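Local coordinates for outer membrane porin protein 32 (Delftia acidovorans, PDB 2FGQ) that forms anion-selective channels across the outer membrane as a homotrimeric porin, at residues I267-H272 and K298-L303; T238-L243 and A260-K265. All blocks are in the same frame, centred on the assembly; numbering follows the deposited sequence.

Interaction 1 of 2, residues I267-H272 and K298-L303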
ATOM      1  N   ILE A 267      38.722   4.494   5.777  1.00 17.94           N
ATOM      2  CA  ILE A 267      39.415   4.189   4.536  1.00 16.93           C
ATOM      3  C   ILE A 267      40.438   5.280   4.167  1.00 17.07           C
ATOM      4  O   ILE A 267      40.940   5.307   3.040  1.00 18.32           O
ATOM      5  CB  ILE A 267      38.367   3.953   3.373  1.00 16.80           C
ATOM      6  CG1 ILE A 267      37.428   5.151   3.249  1.00 14.90           C
ATOM      7  CG2 ILE A 267      37.591   2.689   3.665  1.00 18.81           C
ATOM      8  CD1 ILE A 267      36.687   5.221   1.966  1.00 15.68           C
ATOM      9  N   ASP A 268      40.732   6.176   5.108  1.00 18.19           N
ATOM     10  CA  ASP A 268      41.652   7.315   4.922  1.00 18.78           C
ATOM     11  C   ASP A 268      41.413   8.010   3.583  1.00 17.64           C
ATOM     12  O   ASP A 268      42.344   8.248   2.838  1.00 19.71           O
ATOM     13  CB  ASP A 268      43.151   6.902   5.034  1.00 19.38           C
ATOM     14  CG  ASP A 268      44.132   8.132   4.857  1.00 25.11           C
ATOM     15  OD1 ASP A 268      45.254   7.966   4.276  1.00 30.08           O
ATOM     16  OD2 ASP A 268      43.865   9.311   5.254  1.00 28.82           O
ATOM     17  N   SER A 269      40.156   8.335   3.279  1.00 16.31           N
ATOM     18  CA  SER A 269      39.823   8.915   1.998  1.00 16.10           C
ATOM     19  C   SER A 269      38.779  10.004   2.129  1.00 15.84           C
ATOM     20  O   SER A 269      37.841   9.878   2.906  1.00 16.91           O
ATOM     21  CB  SER A 269      39.277   7.830   1.079  1.00 16.42           C
ATOM     22  OG  SER A 269      40.233   6.798   0.885  1.00 17.10           O
ATOM     23  N   LYS A 270      38.913  11.013   1.299  1.00 16.29           N
ATOM     24  CA  LYS A 270      37.989  12.116   1.228  1.00 15.89           C
ATOM     25  C   LYS A 270      37.214  12.088  -0.086  1.00 15.92           C
ATOM     26  O   LYS A 270      37.687  11.563  -1.099  1.00 16.00           O
ATOM     27  CB  LYS A 270      38.750  13.437   1.339  1.00 17.46           C
ATOM     28  CG  LYS A 270      39.385  13.654   2.696  1.00 20.26           C
ATOM     29  CD  LYS A 270      40.156  14.941   2.747  1.00 24.27           C
ATOM     30  CE  LYS A 270      40.810  15.085   4.105  1.00 28.85           C
ATOM     31  NZ  LYS A 270      41.648  16.308   4.112  1.00 33.18           N
ATOM     32  N   ALA A 271      36.009  12.647  -0.052  1.00 15.12           N
ATOM     33  CA  ALA A 271      35.234  12.930  -1.262  1.00 14.51           C
ATOM     34  C   ALA A 271      34.766  14.377  -1.150  1.00 14.41           C
ATOM     35  O   ALA A 271      34.463  14.840  -0.043  1.00 14.77           O
ATOM     36  CB  ALA A 271      34.019  11.978  -1.389  1.00 14.88           C
ATOM     37  N   HIS A 272      34.773  15.099  -2.264  1.00 14.45           N
ATOM     38  CA  HIS A 272      34.336  16.477  -2.336  1.00 16.02           C
ATOM     39  C   HIS A 272      33.171  16.540  -3.323  1.00 15.32           C
ATOM     40  O   HIS A 272      33.152  15.853  -4.344  1.00 15.22           O
ATOM     41  CB  HIS A 272      35.463  17.396  -2.912  1.00 17.83           C
ATOM     42  CG  HIS A 272      36.772  17.346  -2.184  1.00 23.17           C
ATOM     43  ND1 HIS A 272      37.162  18.337  -1.312  1.00 29.20           N
ATOM     44  CD2 HIS A 272      37.793  16.452  -2.225  1.00 27.41           C
ATOM     45  CE1 HIS A 272      38.358  18.040  -0.819  1.00 29.61           C
ATOM     46  NE2 HIS A 272      38.757  16.897  -1.350  1.00 28.80           N
ATOM     47  N   LYS A 298      38.436  10.642  -3.738  1.00 15.94           N
ATOM     48  CA  LYS A 298      39.890  10.426  -3.680  1.00 18.16           C
ATOM     49  C   LYS A 298      40.183   9.040  -3.125  1.00 17.84           C
ATOM     50  O   LYS A 298      39.407   8.461  -2.327  1.00 17.08           O
ATOM     51  CB  LYS A 298      40.540  11.497  -2.811  1.00 20.05           C
ATOM     52  CG  LYS A 298      40.296  12.923  -3.263  1.00 24.50           C
ATOM     53  CD  LYS A 298      40.844  13.222  -4.650  1.00 31.11           C
ATOM     54  CE  LYS A 298      42.312  13.640  -4.608  1.00 35.66           C
ATOM     55  NZ  LYS A 298      42.812  13.870  -6.025  1.00 40.53           N
ATOM     56  N   ASP A 299      41.312   8.479  -3.547  1.00 17.55           N
ATOM     57  CA  ASP A 299      41.847   7.267  -2.958  1.00 18.94           C
ATOM     58  C   ASP A 299      40.851   6.111  -2.974  1.00 18.32           C
ATOM     59  O   ASP A 299      40.428   5.678  -4.071  1.00 19.41           O
ATOM     60  CB  ASP A 299      42.397   7.600  -1.570  1.00 18.94           C
ATOM     61  CG  ASP A 299      43.497   8.625  -1.633  1.00 23.31           C
ATOM     62  OD1 ASP A 299      44.424   8.411  -2.443  1.00 26.71           O
ATOM     63  OD2 ASP A 299      43.550   9.663  -0.923  1.00 26.69           O
ATOM     64  N   ALA A 300      40.427   5.626  -1.813  1.00 17.20           N
ATOM     65  CA  ALA A 300      39.554   4.456  -1.748  1.00 17.08           C
ATOM     66  C   ALA A 300      38.046   4.787  -1.726  1.00 15.87           C
ATOM     67  O   ALA A 300      37.203   3.907  -1.661  1.00 16.74           O
ATOM     68  CB  ALA A 300      39.910   3.602  -0.551  1.00 17.39           C
ATOM     69  N   SER A 301      37.721   6.060  -1.720  1.00 15.03           N
ATOM     70  CA  SER A 301      36.321   6.489  -1.669  1.00 13.54           C
ATOM     71  C   SER A 301      35.571   6.108  -2.939  1.00 13.44           C
ATOM     72  O   SER A 301      36.110   6.216  -4.042  1.00 14.66           O
ATOM     73  CB  SER A 301      36.258   7.994  -1.413  1.00 13.60           C
ATOM     74  OG  SER A 301      34.925   8.447  -1.230  1.00 13.72           O
ATOM     75  N   THR A 302      34.336   5.673  -2.749  1.00 13.69           N
ATOM     76  CA  THR A 302      33.476   5.135  -3.806  1.00 14.38           C
ATOM     77  C   THR A 302      32.060   5.726  -3.790  1.00 14.65           C
ATOM     78  O   THR A 302      31.121   5.080  -4.268  1.00 14.41           O
ATOM     79  CB  THR A 302      33.323   3.596  -3.691  1.00 15.55           C
ATOM     80  OG1 THR A 302      32.863   3.257  -2.385  1.00 16.39           O
ATOM     81  CG2 THR A 302      34.645   2.875  -3.901  1.00 16.82           C
ATOM     82  N   LEU A 303      31.899   6.913  -3.219  1.00 13.20           N
ATOM     83  CA  LEU A 303      30.585   7.530  -3.110  1.00 13.36           C
ATOM     84  C   LEU A 303      29.993   7.892  -4.457  1.00 13.55           C
ATOM     85  O   LEU A 303      30.677   8.354  -5.355  1.00 13.00           O
ATOM     86  CB  LEU A 303      30.626   8.763  -2.217  1.00 13.82           C
ATOM     87  CG  LEU A 303      31.059   8.527  -0.770  1.00 13.52           C
ATOM     88  CD1 LEU A 303      31.085   9.866  -0.063  1.00 14.56           C
ATOM     89  CD2 LEU A 303      30.155   7.521  -0.025  1.00 15.92           C
TER
HETATM   90  O   HOH W   1      41.771  11.344   0.481  1.00 23.26           O
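Ser269 and Ala300 meet through a hydroxyl and a backbone amide: Ala300 N donates to Ser269 OG over 2.9 Å, at an N-H...O angle of 149°. The same hydroxyl donates to Ile267 O, 2.7 Å from Ser269 OG and approached from above the carbonyl plane. A serine suits this buried place because its one small group both accepts and donates, tying residues 298-303 to the bend that precedes the strand. Its chi1 of -60° sets OG beside the backbone N, within reach of both partners. Asp268 and Ser269 both face Gln264 of strand 253-264, a G1 bulge at the start of the strand.

The facing chain is a type II' turn from Lys298 to Ser301, closed by Ser301 N to Lys298 O at 3.0 Å. It enters from strand 286-297, and Lys298 N binds Lys270 O at 2.9 Å, continuing the ladder between the two strands by one more rung. On one flank a water accepts from Lys270 N and donates to Asp299 OD2, giving the backbone amide a link to a carboxylate that does not touch it directly. Apolar contacts lie to the other flank: Ala271 CB packs on Leu303 CD1 at 3.9 Å, and Ile267 CD1 lies 3.9 Å from Ser301 CA. Alanine is small enough here to let Ser301 OG come in beside it, and that hydroxyl is engaged by Asn297 and Gln264.

Further out, Leu303 rests on Met116, Arg119 and Trp121, while His272 ND1 is bonded to Tyr259 OH. The chemistry implies a mixed attachment of this loop to the barrel end: one backbone bond, one amide-to-hydroxyl bond, a water bridge and small apolar contacts.

Interaction 2 of 2, residues T238-L243 and A260-K265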
ATOM      1  N   THR A 238      33.355   9.246  10.406  1.00 12.38           N
ATOM      2  CA  THR A 238      33.267  10.096   9.260  1.00 12.75           C
ATOM      3  C   THR A 238      32.954  11.519   9.710  1.00 12.68           C
ATOM      4  O   THR A 238      32.025  11.725  10.502  1.00 13.99           O
ATOM      5  CB  THR A 238      32.121   9.617   8.332  1.00 13.64           C
ATOM      6  OG1 THR A 238      32.312   8.227   7.992  1.00 15.38           O
ATOM      7  CG2 THR A 238      32.141  10.382   7.007  1.00 13.78           C
ATOM      8  N   ASN A 239      33.747  12.483   9.232  1.00 12.38           N
ATOM      9  CA  ASN A 239      33.495  13.902   9.425  1.00 12.68           C
ATOM     10  C   ASN A 239      32.945  14.463   8.121  1.00 12.57           C
ATOM     11  O   ASN A 239      33.586  14.339   7.057  1.00 14.03           O
ATOM     12  CB  ASN A 239      34.794  14.616   9.800  1.00 13.72           C
ATOM     13  CG  ASN A 239      35.363  14.167  11.151  1.00 16.23           C
ATOM     14  OD1 ASN A 239      34.640  13.761  12.042  1.00 17.72           O
ATOM     15  ND2 ASN A 239      36.699  14.285  11.297  1.00 17.02           N
ATOM     16  N   SER A 240      31.805  15.139   8.210  1.00 12.66           N
ATOM     17  CA  SER A 240      31.113  15.658   7.034  1.00 12.89           C
ATOM     18  C   SER A 240      30.892  17.154   7.188  1.00 13.16           C
ATOM     19  O   SER A 240      30.537  17.623   8.258  1.00 14.93           O
ATOM     20  CB  SER A 240      29.760  14.956   6.834  1.00 14.65           C
ATOM     21  OG  SER A 240      29.904  13.543   6.692  1.00 14.73           O
ATOM     22  N   TYR A 241      31.131  17.902   6.127  1.00 13.88           N
ATOM     23  CA  TYR A 241      31.095  19.364   6.158  1.00 14.27           C
ATOM     24  C   TYR A 241      30.339  19.879   4.946  1.00 14.40           C
ATOM     25  O   TYR A 241      30.443  19.306   3.876  1.00 14.52           O
ATOM     26  CB  TYR A 241      32.512  19.922   6.020  1.00 15.48           C
ATOM     27  CG  TYR A 241      33.567  19.369   6.961  1.00 17.09           C
ATOM     28  CD1 TYR A 241      34.171  18.150   6.732  1.00 16.19           C
ATOM     29  CD2 TYR A 241      33.996  20.102   8.035  1.00 20.95           C
ATOM     30  CE1 TYR A 241      35.154  17.662   7.570  1.00 18.86           C
ATOM     31  CE2 TYR A 241      34.991  19.618   8.901  1.00 22.17           C
ATOM     32  CZ  TYR A 241      35.555  18.380   8.655  1.00 20.51           C
ATOM     33  OH  TYR A 241      36.556  17.889   9.473  1.00 23.23           O
ATOM     34  N   MET A 242      29.581  20.958   5.103  1.00 13.77           N
ATOM     35  CA  MET A 242      28.864  21.544   3.952  1.00 14.37           C
ATOM     36  C   MET A 242      28.735  23.051   4.156  1.00 14.29           C
ATOM     37  O   MET A 242      28.587  23.526   5.290  1.00 13.08           O
ATOM     38  CB  MET A 242      27.500  20.859   3.842  1.00 16.55           C
ATOM     39  CG  MET A 242      26.417  21.450   3.028  1.00 24.41           C
ATOM     40  SD  MET A 242      24.842  21.442   4.172  1.00 29.95           S
ATOM     41  CE  MET A 242      24.990  23.201   4.292  1.00 29.29           C
ATOM     42  N   LEU A 243      28.858  23.772   3.049  1.00 13.46           N
ATOM     43  CA  LEU A 243      28.610  25.206   2.987  1.00 13.96           C
ATOM     44  C   LEU A 243      27.864  25.468   1.706  1.00 13.54           C
ATOM     45  O   LEU A 243      28.251  24.983   0.641  1.00 14.37           O
ATOM     46  CB  LEU A 243      29.927  26.005   2.958  1.00 16.15           C
ATOM     47  CG  LEU A 243      29.797  27.522   3.155  1.00 21.12           C
ATOM     48  CD1 LEU A 243      29.102  27.884   4.444  1.00 24.01           C
ATOM     49  CD2 LEU A 243      31.177  28.145   3.177  1.00 24.31           C
ATOM     50  N   ALA A 260      30.378  20.263  -0.348  1.00 13.42           N
ATOM     51  CA  ALA A 260      30.482  19.352   0.777  1.00 13.86           C
ATOM     52  C   ALA A 260      31.770  18.539   0.690  1.00 13.83           C
ATOM     53  O   ALA A 260      32.347  18.322  -0.379  1.00 14.71           O
ATOM     54  CB  ALA A 260      29.275  18.412   0.838  1.00 13.64           C
ATOM     55  N   LEU A 261      32.232  18.140   1.860  1.00 13.66           N
ATOM     56  CA  LEU A 261      33.394  17.295   2.001  1.00 14.30           C
ATOM     57  C   LEU A 261      33.062  16.168   2.993  1.00 13.57           C
ATOM     58  O   LEU A 261      32.523  16.432   4.078  1.00 13.72           O
ATOM     59  CB  LEU A 261      34.545  18.158   2.552  1.00 15.03           C
ATOM     60  CG  LEU A 261      35.898  17.474   2.801  1.00 20.25           C
ATOM     61  CD1 LEU A 261      35.971  16.692   4.009  1.00 26.20           C
ATOM     62  CD2 LEU A 261      36.400  16.679   1.681  1.00 24.99           C
ATOM     63  N   TYR A 262      33.448  14.939   2.648  1.00 13.17           N
ATOM     64  CA  TYR A 262      33.252  13.757   3.470  1.00 13.65           C
ATOM     65  C   TYR A 262      34.607  13.105   3.704  1.00 14.38           C
ATOM     66  O   TYR A 262      35.235  12.584   2.778  1.00 16.02           O
ATOM     67  CB  TYR A 262      32.278  12.791   2.779  1.00 13.49           C
ATOM     68  CG  TYR A 262      31.027  13.500   2.355  1.00 12.94           C
ATOM     69  CD1 TYR A 262      30.100  13.886   3.291  1.00 13.42           C
ATOM     70  CD2 TYR A 262      30.818  13.862   1.028  1.00 13.41           C
ATOM     71  CE1 TYR A 262      28.956  14.575   2.937  1.00 14.75           C
ATOM     72  CE2 TYR A 262      29.664  14.546   0.649  1.00 13.54           C
ATOM     73  CZ  TYR A 262      28.729  14.884   1.609  1.00 15.23           C
ATOM     74  OH  TYR A 262      27.604  15.587   1.270  1.00 18.17           O
ATOM     75  N   ASP A 263      35.034  13.170   4.952  1.00 14.40           N
ATOM     76  CA  ASP A 263      36.308  12.637   5.391  1.00 15.34           C
ATOM     77  C   ASP A 263      36.081  11.311   6.088  1.00 14.17           C
ATOM     78  O   ASP A 263      35.671  11.255   7.242  1.00 13.22           O
ATOM     79  CB  ASP A 263      37.003  13.637   6.289  1.00 15.53           C
ATOM     80  CG  ASP A 263      38.416  13.239   6.616  1.00 20.42           C
ATOM     81  OD1 ASP A 263      38.901  12.186   6.125  1.00 22.85           O
ATOM     82  OD2 ASP A 263      39.109  13.949   7.357  1.00 26.46           O
ATOM     83  N   GLN A 264      36.321  10.241   5.337  1.00 14.05           N
ATOM     84  CA  GLN A 264      35.989   8.885   5.711  1.00 14.46           C
ATOM     85  C   GLN A 264      37.208   8.232   6.335  1.00 14.68           C
ATOM     86  O   GLN A 264      38.045   7.682   5.642  1.00 15.14           O
ATOM     87  CB  GLN A 264      35.513   8.130   4.465  1.00 14.19           C
ATOM     88  CG  GLN A 264      34.291   8.774   3.865  1.00 15.44           C
ATOM     89  CD  GLN A 264      34.168   8.528   2.369  1.00 14.29           C
ATOM     90  OE1 GLN A 264      34.618   9.364   1.521  1.00 18.13           O
ATOM     91  NE2 GLN A 264      33.577   7.396   2.026  1.00 12.01           N
ATOM     92  N   LYS A 265      37.301   8.313   7.656  1.00 14.75           N
ATOM     93  CA  LYS A 265      38.538   7.913   8.359  1.00 16.15           C
ATOM     94  C   LYS A 265      38.863   6.458   8.243  1.00 16.29           C
ATOM     95  O   LYS A 265      40.040   6.085   8.252  1.00 17.99           O
ATOM     96  CB  LYS A 265      38.536   8.328   9.833  1.00 16.59           C
ATOM     97  CG  LYS A 265      38.322   9.787  10.025  1.00 17.91           C
ATOM     98  CD  LYS A 265      39.449  10.619   9.458  1.00 20.72           C
ATOM     99  CE  LYS A 265      39.501  12.000  10.058  1.00 24.56           C
ATOM    100  NZ  LYS A 265      40.586  12.824   9.453  1.00 25.60           N
TER
HETATM  101  O   HOH W   2      38.072  15.762   9.041  1.00 23.80           O
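Tyr241 lies side by side with Leu261, the two side chains pointing the same way and Tyr241 CD1 3.6 Å from Leu261 CD1. They belong to an antiparallel beta hairpin of the porin barrel, strands 235-249 and 253-264, and form a hydrogen-bonded pair, as do Asn239 and Asp263. Each of these pairs is joined by two backbone bonds, the straightest being Asp263 N to Asn239 O at 2.8 Å and 171°. Tyrosine and leucine suit this face: a leucine methyl meets the CD1-CE1 side of the ring, while the hydroxyl reaches a water.

On the opposite face Ser240 OG lies at the ring edge of Tyr262, 3.4 Å from Tyr262 CD1 and in the ring plane; a small serine leaves room for the broad ring, whose OH bonds Met116 N. An alanine in place of Tyr262 would probably leave Ser240 without its ring neighbour and Met116 N without that hydroxyl.

On the face of Tyr241 and Asn239, the salt bridge from Lys265 NZ to Asp263 OD2 spans 2.8 Å. Asn239 OD1 is hydrogen-bonded to Gln225 NE2. Asp263 OD2 also accepts from the water, which takes a hydrogen from Asn239 ND2 and lies 2.6 Å from Tyr241 OH.

Interaction 2 comes first along the chain and is complete before interaction 1 begins, their centres about 10 Å apart on the same side of the barrel. Strand 253-264 carries residues 260-264, and its next neighbour in the 16-stranded sheet, strand 269-281, carries most of 267-272. The two contacts are therefore laid side by side across successive strands, and they touch directly: Ala271 O lies 2.9 Å from Tyr262 N, probably a hydrogen bond. Ser269 O and Gln264 N, also 2.9 Å apart, probably make another. Interaction 2 is wall, whereas interaction 1 joins that wall to the long loop before strand 320-331, so backbone pairing passes from the barrel into the loop at its end.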